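Local structure of acetyltransferase (Agrobacterium tumefaciens str. C58, 2G3A) at the interface of chains A and B. The protein transfers an acetyl group from acetyl coenzyme A to acceptor substrates, preferring glucosamine 6-phosphate or dopamine, and releases CoA and the acetylated product. Residues are numbered along the deposited sequence; one frame, centred on the assembly and turned at random. Chains: chain A/B, acetyltransferase.

The interface of chains A and B. Residues chain A 54-56, 95-96, 99; chain B 18-20.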
loop_
_atom_site.group_PDB
_atom_site.type_symbol
_atom_site.label_atom_id
_atom_site.label_comp_id
_atom_site.label_asym_id
_atom_site.label_seq_id
_atom_site.Cartn_x
_atom_site.Cartn_y
_atom_site.Cartn_z
ATOM N N ILE A 54 3.133 -16.580 3.468
ATOM C CA ILE A 54 3.557 -17.635 4.360
ATOM C C ILE A 54 2.479 -17.722 5.421
ATOM O O ILE A 54 2.219 -16.748 6.140
ATOM C CB ILE A 54 4.918 -17.358 5.004
ATOM C CG1 ILE A 54 6.005 -17.265 3.934
ATOM C CG2 ILE A 54 5.267 -18.458 6.025
ATOM C CD1 ILE A 54 7.097 -16.307 4.274
ATOM N N THR A 55 1.835 -18.880 5.499
ATOM C CA THR A 55 0.839 -19.105 6.525
ATOM C C THR A 55 1.427 -19.960 7.631
ATOM O O THR A 55 2.180 -20.901 7.381
ATOM C CB THR A 55 -0.450 -19.755 5.974
ATOM O OG1 THR A 55 -0.110 -20.831 5.091
ATOM C CG2 THR A 55 -1.285 -18.724 5.213
ATOM N N ILE A 56 1.100 -19.583 8.857
ATOM C CA ILE A 56 1.399 -20.373 10.030
ATOM C C ILE A 56 0.130 -21.166 10.318
ATOM O O ILE A 56 -0.915 -20.574 10.577
ATOM C CB ILE A 56 1.740 -19.470 11.229
ATOM C CG1 ILE A 56 2.970 -18.594 10.901
ATOM C CG2 ILE A 56 1.942 -20.329 12.480
ATOM C CD1 ILE A 56 3.358 -17.591 12.001
ATOM N N LYS A 95 11.602 -14.928 11.475
ATOM C CA LYS A 95 11.569 -16.167 10.700
ATOM C C LYS A 95 10.735 -15.991 9.438
ATOM O O LYS A 95 11.114 -16.471 8.371
ATOM C CB LYS A 95 11.035 -17.332 11.541
ATOM C CG LYS A 95 10.902 -18.649 10.761
ATOM C CD LYS A 95 10.647 -19.822 11.692
ATOM C CE LYS A 95 10.654 -21.151 10.929
ATOM N NZ LYS A 95 10.479 -22.290 11.878
ATOM N N LEU A 96 9.584 -15.334 9.577
ATOM C CA LEU A 96 8.724 -15.027 8.438
ATOM C C LEU A 96 9.441 -14.119 7.455
ATOM O O LEU A 96 9.403 -14.367 6.255
ATOM C CB LEU A 96 7.404 -14.382 8.898
ATOM C CG LEU A 96 6.459 -15.274 9.715
ATOM C CD1 LEU A 96 5.427 -14.425 10.411
ATOM C CD2 LEU A 96 5.791 -16.345 8.851
HETATM N N MSE A 99 12.092 -16.197 5.633
HETATM C CA MSE A 99 11.498 -17.073 4.612
HETATM C C MSE A 99 11.083 -16.299 3.360
HETATM O O MSE A 99 11.285 -16.766 2.228
HETATM C CB MSE A 99 10.301 -17.823 5.176
HETATM C CG MSE A 99 10.671 -18.819 6.261
HETATM SE SE MSE A 99 9.086 -19.741 6.898
HETATM C CE MSE A 99 8.432 -20.543 5.210
ATOM N N PHE B 18 4.890 -23.819 8.806
ATOM C CA PHE B 18 5.095 -22.592 8.035
ATOM C C PHE B 18 5.054 -22.935 6.547
ATOM O O PHE B 18 5.929 -23.639 6.033
ATOM C CB PHE B 18 6.432 -21.941 8.393
ATOM C CG PHE B 18 6.489 -21.368 9.785
ATOM C CD1 PHE B 18 6.464 -19.986 9.976
ATOM C CD2 PHE B 18 6.604 -22.199 10.899
ATOM C CE1 PHE B 18 6.541 -19.437 11.249
ATOM C CE2 PHE B 18 6.671 -21.668 12.183
ATOM C CZ PHE B 18 6.641 -20.283 12.365
ATOM N N VAL B 19 4.025 -22.441 5.863
ATOM C CA VAL B 19 3.739 -22.849 4.480
ATOM C C VAL B 19 3.928 -21.666 3.543
ATOM O O VAL B 19 3.232 -20.660 3.671
ATOM C CB VAL B 19 2.290 -23.369 4.327
ATOM C CG1 VAL B 19 2.031 -23.832 2.887
ATOM C CG2 VAL B 19 2.013 -24.494 5.312
ATOM N N LEU B 20 4.875 -21.789 2.616
ATOM C CA LEU B 20 5.132 -20.747 1.618
ATOM C C LEU B 20 4.224 -20.961 0.417
ATOM O O LEU B 20 4.043 -22.093 -0.022
ATOM C CB LEU B 20 6.595 -20.784 1.172
ATOM C CG LEU B 20 7.034 -19.808 0.073
ATOM C CD1 LEU B 20 6.968 -18.374 0.555
ATOM C CD2 LEU B 20 8.441 -20.138 -0.401
HETATM O O HOH W 1 0.660 -20.099 2.498
#
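A:Thr55 and B:Val19 pair backbone to backbone where strand 17-21 of chain B joins strand 50-57 of chain A, an antiparallel edge addition that extends the beta-sheet of one GNAT-fold subunit with the N-terminal strand of the other. The two-fold symmetry repeats the exchange at the opposite end, which suggests a strand-swapped dimer, although the structure alone does not show that it forms in solution.

Two hydrogen bonds close the ring between this residue pair. B:Val19 N donates to A:Thr55 O at 2.8 Å, lying in the carbonyl plane. A:Thr55 N returns a bond to B:Val19 O, tilted 18° from the plane of the B:Val19 carbonyl. The B:Val19 carbonyl is also reached by a water, 2.9 Å from its O, which in turn lies 2.8 Å from the hydroxyl OG1 of A:Thr55. With chi1 at 45°, that hydroxyl sits between its own backbone N and carbonyl carbon, facing the partner strand and the water.

On the other side of the added strand, B:Phe18 fills the groove between strand 50-57 and helix 92-106 of chain A. Its CG lies anti to its carbonyl carbon (chi1 -69°), carrying the ring in between A:Ile56 and A:Lys95. The extended aliphatic chain of A:Lys95 lies over one face, with CE 4.1 Å above the ring plane. A:Leu96 CD2 meets the ring edge in plane, 3.9 Å from B:Phe18 CD1. A:Ile56 runs alongside, its CG1 3.7 Å from B:Phe18 CE1. The selenium of selenomethionine A:Met99 packs crosswise against B:Phe18 CB at 3.8 Å. Farther along the strand, one branch of B:Leu20, CD1, rests on A:Ile54 CG1.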